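Local coordinates for hypothetical protein (Bacteroides ovatus, PDB 4EPS) that is probably a component of the fimbrium tip, the end of a filamentous cell-surface appendage that mediates adhesion and biofilm formation, at residues Asn302-Ser306 with Asp322-Arg326; Pro384-Tyr390 with Tyr430-Glu436; Met181-Tyr187 with Pro329-His333; Leu335-Thr341 with Tyr504-Phe510. The contacts are given in a common frame with arbitrary orientation. Residues are numbered along the deposited sequence.

Contact 1 (Asn302-Ser306 with Asp322-Arg326); sequences NPMPS and DALLR
Two short helices start side by side here, Met-304 and Asp-322 being their N-cap residues. The backbones are closest at Met-304 with Leu-324 and at Ser-306 with Asp-322, CA to CA 6.2 Å in both pairs. Selenomethionine Met-304, m at chi1 and extended beyond it, lies as a ridge along the second helix: its CG rests 3.8 Å from CG of Leu-324, and its SE reaches CD1 of Leu-325 at 3.7 Å. Leu-324 (chi1 t, chi2 p) fills the hollow between this side chain and Pro-303, whose CG is 4.1 Å from Leu-324 CD2. Asp-322, chi1 t, joins both helix starts through its carboxylate. Asp-322 OD1 accepts from Leu-325 N (3.0 Å), a capping bond on its own helix, while Asp-322 OD2 accepts from Ser-306 N at 3.0 Å and Ser-306 OG at 2.6 Å. Before the first helix, an Asx turn directs Asn-302 OD1 to Met-304 N (3.0 Å). The Pro-305 ring sits against the carboxylate, its CD 3.3 Å from Asp-322 OD1, and also touches Leu-388.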
# COMPACT_ATOMS: atom_id res chain seq x y z
N ASN A 302 -7.96 5.94 -15.61
CA ASN A 302 -7.55 5.90 -17.02
C ASN A 302 -8.39 6.97 -17.74
O ASN A 302 -9.61 6.81 -17.79
CB ASN A 302 -7.76 4.48 -17.60
CG ASN A 302 -7.32 4.31 -19.03
OD1 ASN A 302 -7.34 5.25 -19.81
ND2 ASN A 302 -6.93 3.10 -19.42
N PRO A 303 -7.78 8.05 -18.31
CA PRO A 303 -8.60 9.12 -18.91
C PRO A 303 -8.86 8.96 -20.41
O PRO A 303 -9.33 9.92 -21.05
CB PRO A 303 -7.76 10.37 -18.66
CG PRO A 303 -6.32 9.85 -18.77
CD PRO A 303 -6.34 8.40 -18.33
N MSE A 304 -8.52 7.79 -20.98
CA MSE A 304 -8.77 7.59 -22.41
C MSE A 304 -10.26 7.53 -22.67
O MSE A 304 -10.99 6.82 -21.96
CB MSE A 304 -8.04 6.34 -22.92
CG MSE A 304 -6.59 6.60 -23.14
SE MSE A 304 -5.56 5.01 -22.99
CE MSE A 304 -3.84 5.81 -22.83
N PRO A 305 -10.76 8.30 -23.67
CA PRO A 305 -12.22 8.31 -23.91
C PRO A 305 -12.79 6.94 -24.35
O PRO A 305 -13.92 6.61 -23.99
CB PRO A 305 -12.40 9.39 -25.00
CG PRO A 305 -11.10 9.53 -25.65
CD PRO A 305 -10.05 9.21 -24.61
N SER A 306 -12.00 6.13 -25.06
CA SER A 306 -12.49 4.80 -25.48
C SER A 306 -12.60 3.83 -24.28
O SER A 306 -13.24 2.79 -24.38
CB SER A 306 -11.61 4.20 -26.58
OG SER A 306 -10.28 3.97 -26.14
N ASP A 322 -9.39 7.29 -30.89
CA ASP A 322 -8.81 7.68 -29.59
C ASP A 322 -7.32 8.07 -29.77
O ASP A 322 -6.43 7.22 -29.70
CB ASP A 322 -8.98 6.58 -28.52
CG ASP A 322 -8.70 7.00 -27.07
OD1 ASP A 322 -7.91 7.96 -26.86
OD2 ASP A 322 -9.18 6.31 -26.14
N ALA A 323 -7.07 9.37 -29.97
CA ALA A 323 -5.74 9.95 -30.19
C ALA A 323 -4.83 9.77 -28.97
O ALA A 323 -3.63 9.59 -29.14
CB ALA A 323 -5.86 11.42 -30.54
N LEU A 324 -5.40 9.84 -27.75
CA LEU A 324 -4.64 9.67 -26.51
C LEU A 324 -4.11 8.24 -26.40
O LEU A 324 -2.94 8.05 -26.06
CB LEU A 324 -5.52 10.04 -25.29
CG LEU A 324 -4.91 9.88 -23.88
CD1 LEU A 324 -3.55 10.56 -23.76
CD2 LEU A 324 -5.87 10.44 -22.80
N LEU A 325 -4.97 7.23 -26.65
CA LEU A 325 -4.59 5.81 -26.61
C LEU A 325 -3.51 5.54 -27.66
O LEU A 325 -2.53 4.84 -27.39
CB LEU A 325 -5.82 4.91 -26.86
CG LEU A 325 -5.60 3.39 -27.04
CD1 LEU A 325 -4.93 2.76 -25.80
CD2 LEU A 325 -6.91 2.68 -27.30
N ARG A 326 -3.67 6.12 -28.85
CA ARG A 326 -2.73 5.94 -29.95
C ARG A 326 -1.34 6.58 -29.66
O ARG A 326 -0.32 5.92 -29.85
CB ARG A 326 -3.36 6.53 -31.21
CG ARG A 326 -2.62 6.26 -32.51
CD ARG A 326 -3.55 6.52 -33.68
NE ARG A 326 -3.99 7.92 -33.73
CZ ARG A 326 -5.26 8.31 -33.80
NH1 ARG A 326 -6.24 7.41 -33.81
NH2 ARG A 326 -5.55 9.60 -33.86

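Contact 2 (Pro384-Tyr390 with Tyr430-Glu436); sequences PLRFLGY and YVPSSGE. With SO4 (sulfate ion), chain H.
Phe-387 lays one ring face over the aliphatic part of Glu-436, a CH-pi contact with Glu-436 CG 3.9 Å from the ring centroid and 24° off its normal. Segment 384-390 leaves a 3-10 turn, runs extended through Arg-386 and Phe-387, and enters a helix at Gly-389; 430-436 is extended up to Ser-433, where its helix begins. CA atoms lie 3.8 Å apart at Leu-385 with Gly-435 and 4.2 Å at Gly-389 with Ser-433. Both glycines are tightly enclosed: a CB on Gly-389 would clash with Glu-436 OE1, and one on Gly-435 with Arg-386 O. Ser-433 (chi1 p) and Glu-436 (chi1 m) form a capping box, with Ser-433 N to Glu-436 OE1 at 2.9 Å and a weak return bond from Glu-436 N to Ser-433 OG at 3.3 Å. The same two side chains receive the other helix start, Leu-388 N donating to Ser-433 OG (3.1 Å) and Gly-389 N to Glu-436 OE1 (2.9 Å). Ser-434 OG donates to Pro-384 O at 2.7 Å, and water bridges Leu-385 O to Gly-435 O. The Arg-386 guanidinium binds a sulfate, NH1 to O4 and NH2 to O3 both 2.8 Å, while its NE is salt-bridged to Glu-378. Tyr-390 packs against helix 323-327, while Phe-387, Tyr-430 and Glu-436 rest on Leu-335 of strand 334-338, and Tyr-430 and Glu-436 also on Phe-507 of strand 502-509.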
# COMPACT_ATOMS: atom_id res chain seq x y z
N PRO A 384 -19.97 18.37 -24.28
CA PRO A 384 -19.10 19.22 -23.42
C PRO A 384 -18.73 18.62 -22.07
O PRO A 384 -17.91 19.21 -21.37
CB PRO A 384 -19.95 20.48 -23.20
CG PRO A 384 -20.98 20.46 -24.31
CD PRO A 384 -21.29 19.01 -24.48
N LEU A 385 -19.29 17.46 -21.71
CA LEU A 385 -18.93 16.82 -20.43
C LEU A 385 -17.85 15.73 -20.57
O LEU A 385 -17.34 15.24 -19.56
CB LEU A 385 -20.18 16.25 -19.75
CG LEU A 385 -21.26 17.29 -19.31
CD1 LEU A 385 -22.45 16.61 -18.63
CD2 LEU A 385 -20.67 18.35 -18.38
N ARG A 386 -17.45 15.39 -21.80
CA ARG A 386 -16.44 14.34 -22.03
C ARG A 386 -15.00 14.83 -21.87
O ARG A 386 -14.69 15.97 -22.23
CB ARG A 386 -16.58 13.74 -23.45
CG ARG A 386 -18.01 13.31 -23.85
CD ARG A 386 -18.57 12.28 -22.89
NE ARG A 386 -19.85 11.75 -23.36
CZ ARG A 386 -20.69 11.07 -22.60
NH1 ARG A 386 -20.43 10.88 -21.31
NH2 ARG A 386 -21.83 10.60 -23.11
N PHE A 387 -14.12 13.94 -21.39
CA PHE A 387 -12.68 14.24 -21.24
C PHE A 387 -12.02 14.08 -22.58
O PHE A 387 -11.78 12.94 -23.00
CB PHE A 387 -12.03 13.27 -20.24
CG PHE A 387 -12.26 13.49 -18.77
CD1 PHE A 387 -13.30 14.31 -18.33
CD2 PHE A 387 -11.43 12.89 -17.83
CE1 PHE A 387 -13.50 14.52 -16.97
CE2 PHE A 387 -11.65 13.09 -16.47
CZ PHE A 387 -12.67 13.91 -16.04
N LEU A 388 -11.74 15.19 -23.28
CA LEU A 388 -11.19 15.13 -24.66
C LEU A 388 -10.11 16.16 -24.93
O LEU A 388 -9.80 16.40 -26.10
CB LEU A 388 -12.36 15.35 -25.67
CG LEU A 388 -13.35 14.17 -25.77
CD1 LEU A 388 -14.62 14.59 -26.48
CD2 LEU A 388 -12.70 12.96 -26.46
N GLY A 389 -9.54 16.77 -23.89
CA GLY A 389 -8.53 17.80 -24.07
C GLY A 389 -7.32 17.35 -24.88
O GLY A 389 -6.84 18.09 -25.74
N TYR A 390 -6.83 16.13 -24.63
CA TYR A 390 -5.65 15.66 -25.38
C TYR A 390 -6.01 15.56 -26.88
O TYR A 390 -5.30 16.12 -27.73
CB TYR A 390 -5.07 14.34 -24.85
CG TYR A 390 -3.84 14.00 -25.66
CD1 TYR A 390 -2.64 14.68 -25.45
CD2 TYR A 390 -3.92 13.15 -26.76
CE1 TYR A 390 -1.52 14.45 -26.26
CE2 TYR A 390 -2.82 12.92 -27.59
CZ TYR A 390 -1.62 13.58 -27.34
OH TYR A 390 -0.54 13.39 -28.16
N TYR A 430 -1.75 20.49 -22.21
CA TYR A 430 -2.80 20.87 -23.17
C TYR A 430 -3.90 21.67 -22.45
O TYR A 430 -4.04 21.55 -21.23
CB TYR A 430 -3.40 19.65 -23.91
CG TYR A 430 -4.00 18.60 -22.99
CD1 TYR A 430 -5.32 18.72 -22.53
CD2 TYR A 430 -3.23 17.54 -22.51
CE1 TYR A 430 -5.85 17.80 -21.63
CE2 TYR A 430 -3.76 16.60 -21.64
CZ TYR A 430 -5.07 16.74 -21.19
OH TYR A 430 -5.58 15.80 -20.34
N VAL A 431 -4.69 22.43 -23.20
CA VAL A 431 -5.84 23.17 -22.63
C VAL A 431 -6.93 22.12 -22.38
O VAL A 431 -7.34 21.43 -23.32
CB VAL A 431 -6.34 24.33 -23.53
CG1 VAL A 431 -7.60 24.98 -22.94
CG2 VAL A 431 -5.24 25.39 -23.73
N PRO A 432 -7.41 21.96 -21.13
CA PRO A 432 -8.41 20.91 -20.87
C PRO A 432 -9.69 21.14 -21.65
O PRO A 432 -10.05 22.28 -21.91
CB PRO A 432 -8.67 21.04 -19.35
CG PRO A 432 -8.26 22.47 -19.01
CD PRO A 432 -7.06 22.69 -19.89
N SER A 433 -10.39 20.05 -22.00
CA SER A 433 -11.73 20.15 -22.58
C SER A 433 -12.63 20.72 -21.49
O SER A 433 -12.28 20.64 -20.29
CB SER A 433 -12.25 18.77 -23.01
OG SER A 433 -12.20 17.89 -21.90
N SER A 434 -13.83 21.17 -21.86
CA SER A 434 -14.79 21.69 -20.88
C SER A 434 -15.16 20.57 -19.89
O SER A 434 -15.33 20.84 -18.70
CB SER A 434 -16.01 22.26 -21.58
OG SER A 434 -16.59 21.29 -22.44
N GLY A 435 -15.18 19.32 -20.35
CA GLY A 435 -15.52 18.19 -19.49
C GLY A 435 -14.50 17.98 -18.39
O GLY A 435 -14.86 17.73 -17.23
N GLU A 436 -13.21 18.09 -18.74
CA GLU A 436 -12.14 17.94 -17.75
C GLU A 436 -12.22 19.06 -16.68
O GLU A 436 -12.02 18.79 -15.49
CB GLU A 436 -10.78 17.97 -18.45
CG GLU A 436 -10.46 16.61 -19.06
CD GLU A 436 -9.36 16.67 -20.09
OE1 GLU A 436 -9.52 17.41 -21.09
OE2 GLU A 436 -8.32 16.00 -19.89
S SO4 H . -23.67 8.84 -20.54
O1 SO4 H . -24.67 9.67 -19.84
O2 SO4 H . -23.88 7.41 -20.23
O3 SO4 H . -23.81 9.06 -21.98
O4 SO4 H . -22.33 9.24 -20.08
O HOH W 1 -17.25 16.43 -17.02
O HOH W 2 -6.40 20.82 -25.78
O HOH W 3 -7.76 14.58 -22.34

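Contact 3 (Met181-Tyr187 with Pro329-His333); sequences MPEETPY and PNCVH
This is a partly buried loop-to-loop contact joining the connection between strands 148-174 and 187-190, in the fimbrillin-like region, to the turn that leads into strand 334-338. Neither segment is regular; CA atoms approach to 5.6 Å at Glu-184 with Asn-330 and 6.3 Å at Glu-183 with Val-332. An inverse gamma turn centred on Cys-331, with Val-332 N bonded to Asn-330 O (3.0 Å), presents Val-332 (chi1 m) to the other loop, its CG2 3.8 Å from Glu-183 CA. The ring of His-333, chi1 m, receives the edge of Tyr-187 (chi1 t) on its face in a T-shaped pair, centroids 5.2 Å apart and planes at 77°. Selenomethionine Met-181 flanks the His-333 ring edge, CG to CD2 4.0 Å. Water spans Pro-182 O and Val-332 O, 2.7 Å from each, and another links Thr-185 N to Asn-330 O. His-333 NE2 donates to Glu-183 OE1 at 2.8 Å, while ND1 bonds the terminal carboxylate of Phe-510; with a carboxylate at each ring nitrogen, the imidazole is probably protonated.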
# COMPACT_ATOMS: atom_id res chain seq x y z
N MSE A 181 -3.05 -0.25 -9.63
CA MSE A 181 -3.97 0.13 -10.68
C MSE A 181 -3.45 -0.50 -12.02
O MSE A 181 -2.25 -0.77 -12.17
CB MSE A 181 -4.20 1.67 -10.74
CG MSE A 181 -3.11 2.51 -11.30
SE MSE A 181 -3.60 4.41 -10.76
CE MSE A 181 -5.22 4.73 -11.86
N PRO A 182 -4.37 -0.86 -12.93
CA PRO A 182 -3.93 -1.50 -14.19
C PRO A 182 -3.04 -0.56 -14.98
O PRO A 182 -3.22 0.66 -14.91
CB PRO A 182 -5.24 -1.76 -14.94
CG PRO A 182 -6.33 -1.61 -13.93
CD PRO A 182 -5.84 -0.65 -12.91
N GLU A 183 -2.05 -1.10 -15.69
CA GLU A 183 -1.20 -0.27 -16.55
C GLU A 183 -0.63 -1.12 -17.68
O GLU A 183 -0.66 -2.34 -17.59
CB GLU A 183 -0.11 0.47 -15.76
CG GLU A 183 1.00 -0.41 -15.23
CD GLU A 183 1.97 0.26 -14.29
OE1 GLU A 183 1.87 1.50 -14.07
OE2 GLU A 183 2.81 -0.46 -13.74
N GLU A 184 -0.10 -0.46 -18.72
CA GLU A 184 0.47 -1.14 -19.89
C GLU A 184 1.95 -1.46 -19.70
O GLU A 184 2.41 -2.51 -20.16
CB GLU A 184 0.29 -0.27 -21.14
CG GLU A 184 -1.17 -0.09 -21.55
CD GLU A 184 -1.94 -1.36 -21.88
OE1 GLU A 184 -1.43 -2.19 -22.66
OE2 GLU A 184 -3.08 -1.50 -21.37
N THR A 185 2.69 -0.58 -19.02
CA THR A 185 4.12 -0.76 -18.80
C THR A 185 4.51 -0.07 -17.49
O THR A 185 3.75 0.79 -17.04
CB THR A 185 4.87 -0.15 -20.05
OG1 THR A 185 6.20 -0.64 -20.14
CG2 THR A 185 4.89 1.36 -20.06
N PRO A 186 5.69 -0.37 -16.88
CA PRO A 186 6.03 0.31 -15.63
C PRO A 186 6.09 1.83 -15.76
O PRO A 186 6.49 2.38 -16.80
CB PRO A 186 7.42 -0.26 -15.28
CG PRO A 186 7.40 -1.63 -15.89
CD PRO A 186 6.69 -1.41 -17.21
N TYR A 187 5.61 2.51 -14.72
CA TYR A 187 5.66 3.97 -14.63
C TYR A 187 6.96 4.29 -13.95
O TYR A 187 7.14 3.88 -12.81
CB TYR A 187 4.46 4.49 -13.80
CG TYR A 187 4.48 5.99 -13.64
CD1 TYR A 187 5.23 6.60 -12.63
CD2 TYR A 187 3.77 6.81 -14.52
CE1 TYR A 187 5.26 7.98 -12.49
CE2 TYR A 187 3.80 8.20 -14.39
CZ TYR A 187 4.55 8.78 -13.37
OH TYR A 187 4.57 10.14 -13.26
N PRO A 329 -0.11 5.52 -24.99
CA PRO A 329 -0.86 4.39 -24.41
C PRO A 329 -0.53 4.07 -22.96
O PRO A 329 -1.29 3.36 -22.30
CB PRO A 329 -0.47 3.20 -25.31
CG PRO A 329 0.85 3.60 -25.90
CD PRO A 329 0.69 5.06 -26.16
N ASN A 330 0.59 4.59 -22.47
CA ASN A 330 0.99 4.32 -21.10
C ASN A 330 0.37 5.33 -20.10
O ASN A 330 0.42 5.09 -18.89
CB ASN A 330 2.53 4.30 -21.00
CG ASN A 330 3.20 3.44 -22.08
OD1 ASN A 330 2.72 2.37 -22.47
ND2 ASN A 330 4.36 3.88 -22.57
N CYS A 331 -0.27 6.41 -20.58
CA CYS A 331 -0.86 7.43 -19.69
C CYS A 331 -2.27 7.04 -19.21
O CYS A 331 -3.27 7.59 -19.64
CB CYS A 331 -0.83 8.80 -20.37
SG CYS A 331 0.85 9.43 -20.64
N VAL A 332 -2.32 6.05 -18.31
CA VAL A 332 -3.57 5.45 -17.80
C VAL A 332 -3.72 5.65 -16.29
O VAL A 332 -4.54 4.98 -15.68
CB VAL A 332 -3.55 3.92 -18.16
CG1 VAL A 332 -3.52 3.72 -19.68
CG2 VAL A 332 -2.37 3.20 -17.49
N HIS A 333 -2.93 6.56 -15.69
CA HIS A 333 -2.94 6.75 -14.23
C HIS A 333 -3.77 7.96 -13.78
O HIS A 333 -4.36 7.92 -12.70
CB HIS A 333 -1.50 6.89 -13.70
CG HIS A 333 -0.63 5.76 -14.13
ND1 HIS A 333 0.20 5.86 -15.23
CD2 HIS A 333 -0.54 4.50 -13.63
CE1 HIS A 333 0.80 4.68 -15.34
NE2 HIS A 333 0.38 3.83 -14.40
O HOH W 4 -5.22 2.47 -15.06
O HOH W 5 1.34 2.31 -18.49

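Contact 4 (Leu335-Thr341 with Tyr504-Phe510); sequences LVMSLYT and YRFFLGF
The backbones of 335-338 and 507-509 run antiparallel, their axes 4.7 Å apart at closest and 154° between N-to-C directions. Val-336 and Leu-508 are the hydrogen-bonded pair, with Val-336 N to Leu-508 O at 2.9 Å and Leu-508 N to Val-336 O at 3.0 Å; Leu-335 with Gly-509 and Met-337 with Phe-507 flank it as non-hydrogen-bonded pairs, CA to CA 4.6 Å each. Ser-338 N continues the ladder to Phe-506 O (2.8 Å), but Ser-338 OG (chi1 p) takes the return bond from Phe-506 N at 3.0 Å, itself donating to Tyr-340 O at 2.8 Å. Thr-341 OG1 donates to Tyr-504 O at 2.8 Å. Arg-505, m at chi1 and chi2, folds across the departing chain so that NH1 meets Ser-338 O at 2.8 Å and Thr-341 CB lies over a guanidinium face. On one face Phe-507 CD2 packs 4.0 Å from Leu-335 CD1, and Phe-507 CE1 4.0 Å from selenomethionine Met-337 CG. On the other, Val-336 CB touches Leu-508 CD1 (3.6 Å); beyond the strand end Phe-510 CD1 meets Val-336 CG2 (3.7 Å). These are neighbouring inner strands of a six-stranded antiparallel sheet, with the C-terminal strand between 334-338 and 342-344.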
# COMPACT_ATOMS: atom_id res chain seq x y z
N LEU A 335 -4.69 12.55 -14.32
CA LEU A 335 -4.48 13.87 -14.89
C LEU A 335 -3.83 14.76 -13.85
O LEU A 335 -4.11 14.62 -12.65
CB LEU A 335 -5.86 14.50 -15.32
CG LEU A 335 -6.68 13.73 -16.36
CD1 LEU A 335 -8.04 14.41 -16.58
CD2 LEU A 335 -5.95 13.65 -17.70
N VAL A 336 -3.06 15.72 -14.32
CA VAL A 336 -2.37 16.72 -13.50
C VAL A 336 -2.78 18.09 -13.99
O VAL A 336 -2.76 18.34 -15.19
CB VAL A 336 -0.81 16.53 -13.59
CG1 VAL A 336 -0.05 17.76 -13.05
CG2 VAL A 336 -0.36 15.26 -12.86
N MSE A 337 -3.04 19.00 -13.06
CA MSE A 337 -3.28 20.40 -13.41
C MSE A 337 -2.01 21.21 -13.10
O MSE A 337 -1.44 21.08 -12.02
CB MSE A 337 -4.47 20.98 -12.65
CG MSE A 337 -4.80 22.41 -13.13
SE MSE A 337 -6.32 23.11 -12.16
CE MSE A 337 -5.49 23.20 -10.43
N SER A 338 -1.64 22.10 -14.01
CA SER A 338 -0.47 22.95 -13.91
C SER A 338 -0.53 23.90 -12.72
O SER A 338 -1.59 24.43 -12.43
CB SER A 338 -0.36 23.80 -15.19
OG SER A 338 -1.44 24.75 -15.29
N LEU A 339 0.64 24.20 -12.10
CA LEU A 339 0.75 25.33 -11.17
C LEU A 339 0.65 26.63 -11.98
O LEU A 339 0.34 27.70 -11.44
CB LEU A 339 2.11 25.32 -10.44
CG LEU A 339 2.42 24.08 -9.58
CD1 LEU A 339 3.68 24.32 -8.72
CD2 LEU A 339 1.25 23.72 -8.68
N TYR A 340 1.03 26.54 -13.25
CA TYR A 340 0.97 27.67 -14.19
C TYR A 340 -0.43 28.20 -14.33
O TYR A 340 -1.39 27.42 -14.49
CB TYR A 340 1.48 27.23 -15.58
CG TYR A 340 1.40 28.31 -16.65
CD1 TYR A 340 0.23 28.52 -17.38
CD2 TYR A 340 2.49 29.14 -16.91
CE1 TYR A 340 0.13 29.54 -18.33
CE2 TYR A 340 2.42 30.14 -17.89
CZ TYR A 340 1.23 30.33 -18.59
OH TYR A 340 1.15 31.31 -19.55
N THR A 341 -0.57 29.53 -14.31
CA THR A 341 -1.87 30.16 -14.62
C THR A 341 -1.62 31.60 -15.09
O THR A 341 -0.84 32.34 -14.48
CB THR A 341 -2.92 30.08 -13.50
OG1 THR A 341 -4.16 30.61 -14.01
CG2 THR A 341 -2.52 30.83 -12.21
N TYR A 504 -6.27 30.67 -18.00
CA TYR A 504 -5.70 29.39 -18.40
C TYR A 504 -5.23 28.56 -17.22
O TYR A 504 -4.54 29.06 -16.33
CB TYR A 504 -4.45 29.63 -19.27
CG TYR A 504 -4.75 30.01 -20.70
CD1 TYR A 504 -4.99 29.04 -21.66
CD2 TYR A 504 -4.71 31.34 -21.11
CE1 TYR A 504 -5.22 29.38 -22.99
CE2 TYR A 504 -4.96 31.70 -22.44
CZ TYR A 504 -5.19 30.71 -23.38
OH TYR A 504 -5.42 31.03 -24.68
N ARG A 505 -5.54 27.27 -17.27
CA ARG A 505 -4.93 26.20 -16.47
C ARG A 505 -4.64 25.09 -17.48
O ARG A 505 -5.47 24.84 -18.34
CB ARG A 505 -5.85 25.70 -15.34
CG ARG A 505 -5.91 26.61 -14.12
CD ARG A 505 -4.70 26.41 -13.22
NE ARG A 505 -4.73 27.38 -12.12
CZ ARG A 505 -3.90 27.39 -11.09
NH1 ARG A 505 -2.93 26.47 -11.00
NH2 ARG A 505 -3.98 28.33 -10.17
N PHE A 506 -3.45 24.51 -17.45
CA PHE A 506 -3.13 23.42 -18.36
C PHE A 506 -3.22 22.11 -17.63
O PHE A 506 -3.05 22.05 -16.41
CB PHE A 506 -1.72 23.62 -18.97
CG PHE A 506 -1.75 24.72 -20.01
CD1 PHE A 506 -1.57 26.06 -19.63
CD2 PHE A 506 -1.97 24.44 -21.35
CE1 PHE A 506 -1.65 27.09 -20.58
CE2 PHE A 506 -2.03 25.47 -22.30
CZ PHE A 506 -1.91 26.79 -21.90
N PHE A 507 -3.48 21.06 -18.39
CA PHE A 507 -3.53 19.69 -17.92
C PHE A 507 -2.50 18.83 -18.65
O PHE A 507 -2.15 19.13 -19.78
CB PHE A 507 -4.90 19.09 -18.23
CG PHE A 507 -6.01 19.28 -17.21
CD1 PHE A 507 -6.20 20.52 -16.59
CD2 PHE A 507 -6.94 18.28 -16.99
CE1 PHE A 507 -7.28 20.73 -15.72
CE2 PHE A 507 -8.02 18.48 -16.11
CZ PHE A 507 -8.19 19.71 -15.50
N LEU A 508 -2.14 17.70 -18.04
CA LEU A 508 -1.35 16.66 -18.71
C LEU A 508 -1.90 15.33 -18.25
O LEU A 508 -2.50 15.26 -17.17
CB LEU A 508 0.17 16.81 -18.51
CG LEU A 508 0.81 16.66 -17.11
CD1 LEU A 508 0.76 15.20 -16.59
CD2 LEU A 508 2.28 17.11 -17.18
N GLY A 509 -1.73 14.29 -19.05
CA GLY A 509 -2.10 12.93 -18.68
C GLY A 509 -0.82 12.18 -18.35
O GLY A 509 0.21 12.41 -18.98
N PHE A 510 -0.87 11.28 -17.36
CA PHE A 510 0.29 10.45 -16.95
C PHE A 510 -0.15 9.01 -16.63
O PHE A 510 -1.38 8.77 -16.54
CB PHE A 510 1.02 11.08 -15.74
CG PHE A 510 0.29 10.98 -14.41
CD1 PHE A 510 -0.77 11.84 -14.12
CD2 PHE A 510 0.66 10.03 -13.46
CE1 PHE A 510 -1.46 11.76 -12.90
CE2 PHE A 510 -0.02 9.95 -12.23
CZ PHE A 510 -1.08 10.80 -11.96
OXT PHE A 510 0.72 8.11 -16.49
O HOH W 6 -1.08 27.71 -9.13
O HOH W 7 -5.96 29.94 -11.97

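All four contacts converge on the six-stranded sheet to which contact 4 belongs. Contact 2 lies over it, centres about 12 Å apart, and Tyr-430 N probably bonds Phe-507 O (2.8 Å). Contact 1 touches the other three: Tyr-390 CD2 of contact 2 is 3.6 Å from Leu-324 CA, Pro-303 CD is 3.4 Å from Cys-331 O of contact 3, and Pro-303 CB is 3.9 Å from Leu-335 CD2 of contact 4. Contact 3 joins the fimbrillin-like region to the C-terminus through His-333 ND1 and Phe-510 OXT, 2.6 Å apart. Contacts 2 and 3 remain about 8 Å apart at their nearest atoms. The sulfate at contact 2 probably comes from the crystallisation liquor.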